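Local coordinates for Myo-inositol phosphohydrolase (Mitsuokella multacida, PDB 4WU3), which probably removes phosphate groups from myo-inositol hexakisphosphate and related inositol polyphosphates, as a member of the protein-tyrosine-phosphatase-like phytase family, at residues Gly123-Tyr128 with Trp142-Arg147; Pro154-Gln159 with Tyr206-Leu211; Met491-Leu496 with Leu502-Ile507; Ile418-Leu421 with Thr425-Val428. The protein carries 2 engineered substitutions. All blocks are in the same frame, centred on the assembly; numbering follows the deposited sequence.

Interaction 1 of 4, residues Gly123-Tyr128 with Trp142-Arg147; sequences GESHGY and WGNDGR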
loop_
_atom_site.group_PDB
_atom_site.type_symbol
_atom_site.label_atom_id
_atom_site.label_comp_id
_atom_site.label_asym_id
_atom_site.label_seq_id
_atom_site.Cartn_x
_atom_site.Cartn_y
_atom_site.Cartn_z
ATOM N N GLY A 123 13.569 -3.540 11.619
ATOM C CA GLY A 123 13.835 -4.663 10.722
ATOM C C GLY A 123 15.103 -4.477 9.914
ATOM O O GLY A 123 15.748 -5.445 9.548
ATOM N N GLU A 124 15.464 -3.227 9.653
ATOM C CA GLU A 124 16.745 -2.899 9.019
ATOM C C GLU A 124 17.947 -3.366 9.879
ATOM O O GLU A 124 17.902 -3.321 11.102
ATOM C CB GLU A 124 16.826 -1.385 8.707
ATOM C CG GLU A 124 16.765 -0.410 9.900
ATOM C CD GLU A 124 15.336 -0.023 10.305
ATOM O OE1 GLU A 124 14.353 -0.703 9.877
ATOM O OE2 GLU A 124 15.183 0.966 11.066
ATOM N N SER A 125 19.016 -3.826 9.237
ATOM C CA SER A 125 20.208 -4.259 9.965
ATOM C C SER A 125 20.957 -3.082 10.576
ATOM O O SER A 125 21.247 -2.096 9.911
ATOM C CB SER A 125 21.152 -5.039 9.056
ATOM O OG SER A 125 20.533 -6.202 8.556
ATOM N N HIS A 126 21.276 -3.205 11.855
ATOM C CA HIS A 126 21.931 -2.134 12.582
ATOM C C HIS A 126 22.793 -2.684 13.693
ATOM O O HIS A 126 22.710 -3.861 14.053
ATOM C CB HIS A 126 20.890 -1.174 13.178
ATOM C CG HIS A 126 19.938 -1.828 14.124
ATOM N ND1 HIS A 126 18.853 -2.565 13.697
ATOM C CD2 HIS A 126 19.909 -1.864 15.478
ATOM C CE1 HIS A 126 18.192 -3.019 14.747
ATOM N NE2 HIS A 126 18.809 -2.604 15.840
ATOM N N GLY A 127 23.613 -1.811 14.246
ATOM C CA GLY A 127 24.473 -2.186 15.350
ATOM C C GLY A 127 25.283 -1.005 15.849
ATOM O O GLY A 127 24.920 0.155 15.609
ATOM N N TYR A 128 26.380 -1.311 16.545
ATOM C CA TYR A 128 27.193 -0.293 17.196
ATOM C C TYR A 128 28.681 -0.487 16.896
ATOM O O TYR A 128 29.184 -1.620 16.886
ATOM C CB TYR A 128 26.924 -0.289 18.706
ATOM C CG TYR A 128 25.526 0.204 19.045
ATOM C CD1 TYR A 128 24.443 -0.667 19.055
ATOM C CD2 TYR A 128 25.288 1.547 19.320
ATOM C CE1 TYR A 128 23.173 -0.212 19.334
ATOM C CE2 TYR A 128 24.021 2.010 19.599
ATOM C CZ TYR A 128 22.961 1.125 19.602
ATOM O OH TYR A 128 21.674 1.577 19.871
ATOM N N TRP A 142 14.653 0.199 3.306
ATOM C CA TRP A 142 14.169 -1.163 3.128
ATOM C C TRP A 142 15.307 -2.149 2.858
ATOM O O TRP A 142 15.194 -3.057 2.019
ATOM C CB TRP A 142 13.124 -1.211 2.011
ATOM C CG TRP A 142 11.762 -0.654 2.423
ATOM C CD1 TRP A 142 11.263 -0.563 3.687
ATOM C CD2 TRP A 142 10.745 -0.150 1.555
ATOM N NE1 TRP A 142 9.998 -0.033 3.663
ATOM C CE2 TRP A 142 9.655 0.231 2.366
ATOM C CE3 TRP A 142 10.656 0.036 0.167
ATOM C CZ2 TRP A 142 8.495 0.789 1.837
ATOM C CZ3 TRP A 142 9.499 0.575 -0.358
ATOM C CH2 TRP A 142 8.432 0.941 0.467
ATOM N N GLY A 143 16.395 -1.988 3.609
ATOM C CA GLY A 143 17.588 -2.812 3.421
ATOM C C GLY A 143 17.309 -4.301 3.522
ATOM O O GLY A 143 18.005 -5.106 2.910
ATOM N N ASN A 144 16.302 -4.665 4.313
ATOM C CA ASN A 144 15.933 -6.063 4.508
ATOM C C ASN A 144 14.531 -6.342 3.975
ATOM O O ASN A 144 13.793 -7.191 4.493
ATOM C CB ASN A 144 16.061 -6.447 5.983
ATOM C CG ASN A 144 17.504 -6.689 6.390
ATOM O OD1 ASN A 144 18.307 -7.137 5.577
ATOM N ND2 ASN A 144 17.838 -6.400 7.648
ATOM N N ASP A 145 14.190 -5.622 2.912
ATOM C CA ASP A 145 12.888 -5.729 2.276
ATOM C C ASP A 145 12.454 -7.179 2.058
ATOM O O ASP A 145 13.116 -7.937 1.357
ATOM C CB ASP A 145 12.941 -5.009 0.937
ATOM C CG ASP A 145 11.592 -4.861 0.301
ATOM O OD1 ASP A 145 10.565 -5.073 0.986
ATOM O OD2 ASP A 145 11.556 -4.532 -0.902
ATOM N N GLY A 146 11.336 -7.556 2.658
ATOM C CA GLY A 146 10.727 -8.863 2.416
ATOM C C GLY A 146 11.237 -9.996 3.289
ATOM O O GLY A 146 10.640 -11.064 3.328
ATOM N N ARG A 147 12.321 -9.759 4.014
ATOM C CA ARG A 147 12.934 -10.803 4.804
ATOM C C ARG A 147 12.215 -11.098 6.116
ATOM O O ARG A 147 11.676 -10.209 6.772
ATOM C CB ARG A 147 14.376 -10.431 5.094
ATOM C CG ARG A 147 15.265 -10.554 3.885
ATOM C CD ARG A 147 16.630 -9.931 4.112
ATOM N NE ARG A 147 17.471 -10.191 2.957
ATOM C CZ ARG A 147 18.447 -9.395 2.541
ATOM N NH1 ARG A 147 18.722 -8.266 3.178
ATOM N NH2 ARG A 147 19.143 -9.729 1.473
#
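Asn144 and Ser125 are brought together by matching first torsions: each has its side chain anti to its own carbonyl carbon, CG of Asn144 at chi1 -78° and OG of Ser125 at chi1 -61°. The amide nitrogen of Asn144 then spends both of its hydrogens on the segment Gly123-Ser125. One goes from ND2 to Gly123 O at 3.0 Å, almost straight (176°), in the carbonyl plane and on a lone pair. The other goes from ND2 to Ser125 OG at 2.9 Å, a hydroxyl also hydrogen-bonded to Gln159. Asn144 belongs to two overlapping beta turns, type I from Trp142 to Asp145 and type II from Asn144 to Arg147, in the loop that leads into helix 149-161 of this phosphatase-like domain. The far end of the amide is used as well: Arg147 NH1 donates to Asn144 OD1 at 2.7 Å in the carbonyl plane, while Arg147 NE pairs with Asp594. On the strand side, His126 ND1 reaches back to Glu124 O at 2.9 Å, with the acceptor in the plane of the ring. At the start of the first turn, Trp142 meets Tyr292 of the second subunit edge-to-face.

Interaction 2 of 4, residues Pro154-Gln159 with Tyr206-Leu211; sequences PLEKEQ and YFRLTL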
loop_
_atom_site.group_PDB
_atom_site.type_symbol
_atom_site.label_atom_id
_atom_site.label_comp_id
_atom_site.label_asym_id
_atom_site.label_seq_id
_atom_site.Cartn_x
_atom_site.Cartn_y
_atom_site.Cartn_z
ATOM N N PRO A 154 20.481 -13.448 11.823
ATOM C CA PRO A 154 21.830 -13.940 11.489
ATOM C C PRO A 154 22.536 -13.130 10.394
ATOM O O PRO A 154 23.752 -13.039 10.392
ATOM C CB PRO A 154 21.587 -15.388 11.025
ATOM C CG PRO A 154 20.120 -15.482 10.733
ATOM C CD PRO A 154 19.445 -14.479 11.623
ATOM N N LEU A 155 21.782 -12.548 9.472
ATOM C CA LEU A 155 22.364 -11.697 8.447
ATOM C C LEU A 155 23.022 -10.459 9.066
ATOM O O LEU A 155 24.167 -10.106 8.738
ATOM C CB LEU A 155 21.307 -11.286 7.418
ATOM C CG LEU A 155 21.830 -10.356 6.318
ATOM C CD1 LEU A 155 23.032 -10.972 5.601
ATOM C CD2 LEU A 155 20.727 -10.021 5.324
ATOM N N GLU A 156 22.288 -9.811 9.964
ATOM C CA GLU A 156 22.785 -8.658 10.730
ATOM C C GLU A 156 24.065 -8.977 11.525
ATOM O O GLU A 156 24.997 -8.182 11.538
ATOM C CB GLU A 156 21.675 -8.184 11.679
ATOM C CG GLU A 156 21.996 -7.012 12.595
ATOM C CD GLU A 156 20.767 -6.576 13.404
ATOM O OE1 GLU A 156 20.371 -7.277 14.375
ATOM O OE2 GLU A 156 20.181 -5.523 13.057
ATOM N N LYS A 157 24.110 -10.125 12.195
ATOM C CA LYS A 157 25.315 -10.525 12.919
ATOM C C LYS A 157 26.511 -10.663 11.970
ATOM O O LYS A 157 27.630 -10.214 12.287
ATOM C CB LYS A 157 25.081 -11.825 13.695
ATOM C CG LYS A 157 24.187 -11.619 14.914
ATOM C CD LYS A 157 23.728 -12.913 15.578
ATOM C CE LYS A 157 22.751 -12.607 16.712
ATOM N NZ LYS A 157 22.184 -13.840 17.328
ATOM N N GLU A 158 26.260 -11.263 10.806
ATOM C CA GLU A 158 27.282 -11.437 9.775
ATOM C C GLU A 158 27.786 -10.104 9.229
ATOM O O GLU A 158 28.991 -9.896 9.067
ATOM C CB GLU A 158 26.725 -12.273 8.613
ATOM C CG GLU A 158 27.636 -12.307 7.399
ATOM C CD GLU A 158 27.044 -13.072 6.241
ATOM O OE1 GLU A 158 25.804 -13.109 6.126
ATOM O OE2 GLU A 158 27.822 -13.650 5.455
ATOM N N GLN A 159 26.850 -9.209 8.921
ATOM C CA GLN A 159 27.201 -7.877 8.426
ATOM C C GLN A 159 28.130 -7.164 9.403
ATOM O O GLN A 159 29.156 -6.623 9.005
ATOM C CB GLN A 159 25.935 -7.049 8.173
ATOM C CG GLN A 159 25.164 -7.507 6.941
ATOM C CD GLN A 159 23.738 -6.981 6.874
ATOM O OE1 GLN A 159 23.005 -7.004 7.851
ATOM N NE2 GLN A 159 23.341 -6.533 5.704
ATOM N N TYR A 206 16.311 -6.803 26.512
ATOM C CA TYR A 206 16.207 -6.564 25.081
ATOM C C TYR A 206 15.125 -7.422 24.446
ATOM O O TYR A 206 14.996 -8.605 24.760
ATOM C CB TYR A 206 17.542 -6.880 24.412
ATOM C CG TYR A 206 17.585 -6.618 22.921
ATOM C CD1 TYR A 206 17.663 -5.325 22.435
ATOM C CD2 TYR A 206 17.584 -7.668 21.993
ATOM C CE1 TYR A 206 17.701 -5.071 21.088
ATOM C CE2 TYR A 206 17.647 -7.414 20.629
ATOM C CZ TYR A 206 17.698 -6.109 20.194
ATOM O OH TYR A 206 17.761 -5.814 18.859
ATOM N N PHE A 207 14.365 -6.824 23.537
ATOM C CA PHE A 207 13.385 -7.558 22.749
ATOM C C PHE A 207 13.337 -6.977 21.335
ATOM O O PHE A 207 13.277 -5.761 21.155
ATOM C CB PHE A 207 12.012 -7.492 23.403
ATOM C CG PHE A 207 10.964 -8.277 22.679
ATOM C CD1 PHE A 207 10.933 -9.659 22.774
ATOM C CD2 PHE A 207 10.005 -7.636 21.906
ATOM C CE1 PHE A 207 9.975 -10.396 22.107
ATOM C CE2 PHE A 207 9.034 -8.369 21.239
ATOM C CZ PHE A 207 9.020 -9.753 21.339
ATOM N N ARG A 208 13.376 -7.849 20.341
ATOM C CA ARG A 208 13.437 -7.431 18.948
ATOM C C ARG A 208 12.203 -7.863 18.179
ATOM O O ARG A 208 11.752 -8.996 18.294
ATOM C CB ARG A 208 14.671 -8.039 18.275
ATOM C CG ARG A 208 14.825 -7.715 16.793
ATOM C CD ARG A 208 15.321 -6.299 16.571
ATOM N NE ARG A 208 15.790 -6.064 15.199
ATOM C CZ ARG A 208 17.025 -6.315 14.767
ATOM N NH1 ARG A 208 17.928 -6.826 15.584
ATOM N NH2 ARG A 208 17.366 -6.055 13.509
ATOM N N LEU A 209 11.661 -6.931 17.410
ATOM C CA LEU A 209 10.736 -7.224 16.334
ATOM C C LEU A 209 11.327 -6.655 15.085
ATOM O O LEU A 209 11.683 -5.486 15.068
ATOM C CB LEU A 209 9.404 -6.527 16.562
ATOM C CG LEU A 209 8.602 -7.055 17.727
ATOM C CD1 LEU A 209 7.302 -6.276 17.817
ATOM C CD2 LEU A 209 8.353 -8.537 17.536
ATOM N N THR A 210 11.412 -7.450 14.028
ATOM C CA THR A 210 12.039 -6.993 12.795
ATOM C C THR A 210 11.039 -6.329 11.835
ATOM O O THR A 210 10.688 -6.895 10.806
ATOM C CB THR A 210 12.758 -8.163 12.111
ATOM O OG1 THR A 210 11.877 -9.290 12.030
ATOM C CG2 THR A 210 13.979 -8.552 12.929
ATOM N N LEU A 211 10.607 -5.114 12.172
ATOM C CA LEU A 211 9.558 -4.423 11.410
ATOM C C LEU A 211 10.120 -3.549 10.303
ATOM O O LEU A 211 11.059 -2.783 10.525
ATOM C CB LEU A 211 8.720 -3.529 12.322
ATOM C CG LEU A 211 8.097 -4.212 13.526
ATOM C CD1 LEU A 211 7.155 -3.258 14.244
ATOM C CD2 LEU A 211 7.371 -5.466 13.095
#
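Glu156 and Arg208 approach from opposite directions, out of helix 149-161 and strand 205-211 respectively, the carboxylate meeting the edge of the guanidinium, and the charged pair is the whole of the contact between the two segments. It is a two-pronged salt bridge through the terminal nitrogens. Arg208 NH1 gives Glu156 OE1 a bond of 2.8 Å, nearly straight at 169°, on the syn lone pair and within the guanidinium plane. Arg208 NH2 takes Glu156 OE2 at 2.9 Å but less squarely, because carboxylate and guanidinium are twisted 36° apart. The glutamate gets there with a chain extended beyond CG, whereas the arginine bends at chi2 (76°) to turn its guanidinium toward the helix.

Among the plain hydrogen bonds, Glu156 OE2 also accepts from the backbone N of His126, and Arg208 NE is bound to Arg122 O, which helps to fix how the guanidinium is turned. A weak bond of 3.4 Å runs from Arg208 NH1 to Tyr206 OH. Were a leucine to stand in place of Glu156, Arg208 would probably keep a buried charge without this mate, and the His126 N-H would lose its acceptor.

Van der Waals packing comes from the preceding turn of the same helix, where Ile153 touches Arg208 and, with Ile152, also Thr210. Strand 205-211 is an outermost strand of a mixed five-stranded sheet, parallel to its neighbour 116-122, and a helix bound to such an edge strand fits the alpha/beta architecture of a protein-tyrosine-phosphatase-like domain.

Interaction 3 of 4, residues Met491-Leu496 with Leu502-Ile507; sequences MTEQQL and LHYYRI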
loop_
_atom_site.group_PDB
_atom_site.type_symbol
_atom_site.label_atom_id
_atom_site.label_comp_id
_atom_site.label_asym_id
_atom_site.label_seq_id
_atom_site.Cartn_x
_atom_site.Cartn_y
_atom_site.Cartn_z
ATOM N N MET A 491 1.685 -47.252 1.373
ATOM C CA MET A 491 2.730 -47.514 2.377
ATOM C C MET A 491 3.410 -46.202 2.782
ATOM O O MET A 491 3.386 -45.224 2.023
ATOM C CB MET A 491 3.828 -48.429 1.814
ATOM C CG MET A 491 3.392 -49.800 1.332
ATOM S SD MET A 491 4.845 -50.703 0.794
ATOM C CE MET A 491 4.926 -50.216 -0.933
ATOM N N THR A 492 4.012 -46.183 3.971
ATOM C CA THR A 492 5.017 -45.175 4.291
ATOM C C THR A 492 6.310 -45.658 3.664
ATOM O O THR A 492 6.419 -46.832 3.285
ATOM C CB THR A 492 5.247 -44.986 5.809
ATOM O OG1 THR A 492 5.737 -46.197 6.398
ATOM C CG2 THR A 492 3.977 -44.592 6.494
ATOM N N GLU A 493 7.285 -44.763 3.538
ATOM C CA GLU A 493 8.589 -45.155 3.005
ATOM C C GLU A 493 9.275 -46.116 3.963
ATOM O O GLU A 493 9.979 -47.042 3.544
ATOM C CB GLU A 493 9.486 -43.941 2.777
ATOM C CG GLU A 493 10.914 -44.323 2.427
ATOM C CD GLU A 493 11.720 -43.166 1.861
ATOM O OE1 GLU A 493 11.210 -42.455 0.959
ATOM O OE2 GLU A 493 12.880 -42.988 2.303
ATOM N N GLN A 494 9.077 -45.881 5.254
ATOM C CA GLN A 494 9.665 -46.740 6.264
ATOM C C GLN A 494 9.203 -48.178 6.087
ATOM O O GLN A 494 10.028 -49.092 6.089
ATOM C CB GLN A 494 9.305 -46.264 7.659
ATOM C CG GLN A 494 9.623 -47.301 8.716
ATOM C CD GLN A 494 9.699 -46.701 10.092
ATOM O OE1 GLN A 494 9.024 -45.721 10.395
ATOM N NE2 GLN A 494 10.528 -47.289 10.938
ATOM N N GLN A 495 7.888 -48.365 5.939
ATOM C CA GLN A 495 7.317 -49.685 5.689
ATOM C C GLN A 495 7.930 -50.298 4.459
ATOM O O GLN A 495 8.355 -51.445 4.493
ATOM C CB GLN A 495 5.803 -49.604 5.506
ATOM C CG GLN A 495 5.048 -49.378 6.797
ATOM C CD GLN A 495 3.564 -49.160 6.587
ATOM O OE1 GLN A 495 3.138 -48.441 5.678
ATOM N NE2 GLN A 495 2.761 -49.787 7.430
ATOM N N LEU A 496 7.986 -49.536 3.369
ATOM C CA LEU A 496 8.638 -50.018 2.151
ATOM C C LEU A 496 10.099 -50.428 2.388
ATOM O O LEU A 496 10.527 -51.495 1.952
ATOM C CB LEU A 496 8.585 -48.954 1.048
ATOM C CG LEU A 496 9.281 -49.355 -0.265
ATOM C CD1 LEU A 496 8.649 -50.616 -0.842
ATOM C CD2 LEU A 496 9.228 -48.210 -1.271
ATOM N N LEU A 502 16.101 -53.278 4.974
ATOM C CA LEU A 502 16.989 -52.168 5.296
ATOM C C LEU A 502 16.483 -51.423 6.516
ATOM O O LEU A 502 15.321 -51.540 6.880
ATOM C CB LEU A 502 17.095 -51.199 4.116
ATOM C CG LEU A 502 17.511 -51.797 2.777
ATOM C CD1 LEU A 502 17.361 -50.764 1.673
ATOM C CD2 LEU A 502 18.937 -52.309 2.833
ATOM N N HIS A 503 17.362 -50.658 7.145
ATOM C CA HIS A 503 16.969 -49.818 8.266
ATOM C C HIS A 503 16.529 -48.446 7.795
ATOM O O HIS A 503 16.837 -48.025 6.684
ATOM C CB HIS A 503 18.131 -49.663 9.236
ATOM C CG HIS A 503 18.660 -50.963 9.745
ATOM N ND1 HIS A 503 19.532 -51.749 9.028
ATOM C CD2 HIS A 503 18.437 -51.615 10.903
ATOM C CE1 HIS A 503 19.823 -52.833 9.723
ATOM N NE2 HIS A 503 19.172 -52.776 10.866
ATOM N N TYR A 504 15.825 -47.737 8.663
ATOM C CA TYR A 504 15.259 -46.463 8.285
ATOM C C TYR A 504 15.460 -45.438 9.380
ATOM O O TYR A 504 15.292 -45.735 10.549
ATOM C CB TYR A 504 13.770 -46.626 7.991
ATOM C CG TYR A 504 13.036 -45.350 7.630
ATOM C CD1 TYR A 504 13.041 -44.868 6.321
ATOM C CD2 TYR A 504 12.316 -44.646 8.584
ATOM C CE1 TYR A 504 12.363 -43.710 5.981
ATOM C CE2 TYR A 504 11.629 -43.497 8.261
ATOM C CZ TYR A 504 11.651 -43.030 6.956
ATOM O OH TYR A 504 10.968 -41.876 6.623
ATOM N N TYR A 505 15.836 -44.228 8.992
ATOM C CA TYR A 505 15.896 -43.127 9.931
ATOM C C TYR A 505 15.396 -41.851 9.249
ATOM O O TYR A 505 15.679 -41.601 8.082
ATOM C CB TYR A 505 17.313 -42.948 10.505
ATOM C CG TYR A 505 17.325 -42.073 11.737
ATOM C CD1 TYR A 505 17.175 -42.617 13.005
ATOM C CD2 TYR A 505 17.442 -40.695 11.631
ATOM C CE1 TYR A 505 17.148 -41.811 14.133
ATOM C CE2 TYR A 505 17.416 -39.881 12.747
ATOM C CZ TYR A 505 17.266 -40.440 13.998
ATOM O OH TYR A 505 17.227 -39.614 15.102
ATOM N N ARG A 506 14.637 -41.061 9.996
ATOM C CA ARG A 506 13.984 -39.880 9.471
ATOM C C ARG A 506 14.487 -38.605 10.139
ATOM O O ARG A 506 14.443 -38.488 11.356
ATOM C CB ARG A 506 12.477 -40.001 9.714
ATOM C CG ARG A 506 11.664 -38.825 9.189
ATOM C CD ARG A 506 11.621 -38.838 7.679
ATOM N NE ARG A 506 10.640 -37.897 7.156
ATOM C CZ ARG A 506 9.359 -38.181 6.936
ATOM N NH1 ARG A 506 8.879 -39.385 7.201
ATOM N NH2 ARG A 506 8.555 -37.251 6.448
ATOM N N ILE A 507 14.967 -37.654 9.344
ATOM C CA ILE A 507 15.193 -36.299 9.837
ATOM C C ILE A 507 14.283 -35.365 9.038
ATOM O O ILE A 507 14.292 -35.369 7.800
ATOM C CB ILE A 507 16.678 -35.872 9.720
ATOM C CG1 ILE A 507 17.554 -36.812 10.548
ATOM C CG2 ILE A 507 16.864 -34.443 10.211
ATOM C CD1 ILE A 507 19.038 -36.650 10.318
HETATM O O HOH W 1 8.379 -43.030 6.390
#
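Gln494 and Tyr504 mark the closest backbone approach, their CA atoms 6.0 Å apart, where the first turn of helix 493-499 lies against strand 503-509, an outermost strand of the domain's mixed five-stranded sheet. That turn opens with a capping box: Gln495 N donates to Thr492 OG1 at 3.1 Å, and Thr492 N returns a bond to Gln495 OE1 at 3.0 Å.

The Tyr504 ring carries the contact. Gln494 lays its CB over one face as a CH-pi contact, 3.7 Å from the ring centroid and 18° off the normal. With CG anti to the backbone N (chi1 167°) and the chain extended, the Gln494 amide continues past the rim at CD2, tilted 30° from the ring, and its NE2 bonds to Glu498. Glu493 comes instead to the ring edge, OE2 lying 3.8 Å from Tyr504 CE1; that oxygen accepts from His539, the residue just before the ligand-binding Ser540.

The phenol hydroxyl is hydrogen-bonded to Asp420 and weakly to Arg506 NH1. Replacing Tyr504 by a serine would probably open a gap under Gln494 and leave Asp420 without this hydroxyl partner. One water ties the segments together, accepting from Gln494 N at 3.1 Å and donating to Tyr504 OH at 2.8 Å.

Interaction 4 of 4, residues Ile418-Leu421 with Thr425-Val428; sequences IMDL and THGV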
loop_
_atom_site.group_PDB
_atom_site.type_symbol
_atom_site.label_atom_id
_atom_site.label_comp_id
_atom_site.label_asym_id
_atom_site.label_seq_id
_atom_site.Cartn_x
_atom_site.Cartn_y
_atom_site.Cartn_z
ATOM N N ILE A 418 18.633 -46.158 5.238
ATOM C CA ILE A 418 18.048 -45.128 4.390
ATOM C C ILE A 418 17.774 -43.924 5.293
ATOM O O ILE A 418 17.012 -44.023 6.262
ATOM C CB ILE A 418 16.736 -45.609 3.733
ATOM C CG1 ILE A 418 16.999 -46.800 2.792
ATOM C CG2 ILE A 418 16.052 -44.474 2.992
ATOM C CD1 ILE A 418 18.032 -46.556 1.707
ATOM N N MET A 419 18.437 -42.811 4.991
ATOM C CA MET A 419 18.281 -41.584 5.757
ATOM C C MET A 419 17.336 -40.645 5.011
ATOM O O MET A 419 17.739 -39.933 4.091
ATOM C CB MET A 419 19.635 -40.910 5.984
ATOM C CG MET A 419 20.715 -41.812 6.575
ATOM S SD MET A 419 20.374 -42.396 8.253
ATOM C CE MET A 419 20.425 -40.872 9.198
ATOM N N ASP A 420 16.066 -40.673 5.396
ATOM C CA ASP A 420 15.040 -39.864 4.758
ATOM C C ASP A 420 15.080 -38.478 5.397
ATOM O O ASP A 420 14.782 -38.328 6.576
ATOM C CB ASP A 420 13.684 -40.542 4.948
ATOM C CG ASP A 420 12.506 -39.694 4.487
ATOM O OD1 ASP A 420 12.704 -38.662 3.817
ATOM O OD2 ASP A 420 11.360 -40.070 4.815
ATOM N N LEU A 421 15.451 -37.465 4.618
ATOM C CA LEU A 421 15.667 -36.132 5.156
ATOM C C LEU A 421 14.497 -35.185 4.925
ATOM O O LEU A 421 14.658 -33.976 5.030
ATOM C CB LEU A 421 16.906 -35.518 4.513
ATOM C CG LEU A 421 18.206 -36.317 4.615
ATOM C CD1 LEU A 421 19.250 -35.747 3.673
ATOM C CD2 LEU A 421 18.704 -36.317 6.054
ATOM N N THR A 425 5.415 -34.185 4.157
ATOM C CA THR A 425 4.723 -35.474 4.228
ATOM C C THR A 425 4.804 -36.205 2.884
ATOM O O THR A 425 4.515 -35.624 1.851
ATOM C CB THR A 425 3.242 -35.272 4.610
ATOM O OG1 THR A 425 3.138 -35.082 6.021
ATOM C CG2 THR A 425 2.401 -36.475 4.206
ATOM N N HIS A 426 5.215 -37.469 2.908
ATOM C CA HIS A 426 5.319 -38.275 1.689
ATOM C C HIS A 426 5.119 -39.747 2.007
ATOM O O HIS A 426 5.115 -40.150 3.177
ATOM C CB HIS A 426 6.676 -38.104 1.010
ATOM C CG HIS A 426 7.809 -38.700 1.782
ATOM N ND1 HIS A 426 8.530 -39.787 1.332
ATOM C CD2 HIS A 426 8.332 -38.373 2.989
ATOM C CE1 HIS A 426 9.460 -40.093 2.224
ATOM N NE2 HIS A 426 9.357 -39.254 3.241
ATOM N N GLY A 427 4.970 -40.540 0.944
ATOM C CA GLY A 427 4.779 -41.975 1.067
ATOM C C GLY A 427 4.751 -42.644 -0.283
ATOM O O GLY A 427 5.338 -42.146 -1.239
ATOM N N VAL A 428 4.062 -43.775 -0.357
ATOM C CA VAL A 428 3.987 -44.559 -1.588
ATOM C C VAL A 428 2.538 -44.908 -1.907
ATOM O O VAL A 428 1.844 -45.514 -1.089
ATOM C CB VAL A 428 4.807 -45.865 -1.465
ATOM C CG1 VAL A 428 4.859 -46.602 -2.796
ATOM C CG2 VAL A 428 6.213 -45.558 -0.992
#
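His426 and Asp420 make a tight polar junction between two strands that otherwise stand well apart. His426 NE2 donates to Asp420 OD2 at 2.7 Å, a short bond bent to 143°. The acceptor lies in the plane of the imidazole, at its edge, but the carboxylate is turned perpendicular to the ring, and OD2 is also 3.2 Å from His426 CE1. The two side chains come from opposite directions: Asp420 holds CG anti to its backbone N (chi1 172°), and His426 places CG between its N and carbonyl carbon (chi1 69°).

The loose part is the backbone, which comes no closer than 10.3 Å between the CA atoms of Asp420 and His426. Both residues are buried, so the wide side is not a solvent face; Glu493 packs on both of them, and Arg506 on His426. Asp420 is gripped further, OD2 by the Tyr504 hydroxyl and OD1 by the backbone N of Arg422, which probably fixes its rotation.

The pair is a buried histidine-carboxylate hydrogen bond joining strand 416-422 of the mixed sheet to strand 426-429, and it lies near the inositol phosphate pocket, with the Asp420 side chain about 9 Å from the bound tetrakisphosphate.

The four contacts form two touching pairs. Interactions 1 and 2, with centres 8 Å apart, meet where His126 N approaches Glu156 OE2 at 2.8 Å; interactions 3 and 4, centres 6 Å apart, meet where Tyr504 OH approaches Asp420 OD2 at 2.6 Å. The pairs lie in different phosphatase-like regions, interactions 1 and 4 having centres 37 Å apart, yet they echo each other: Asp120, His126, Glu156, Tyr206 and Arg208 have counterparts in Asp420, His426, Glu456, Tyr504 and Arg506. Interaction 3 probably bears on the ligand site only indirectly, since Glu493 is bonded to His539, next to the pocket residue Ser540. In interaction 1, Glu124 lies about 5 Å from a phosphate ion, probably from the crystallisation liquor.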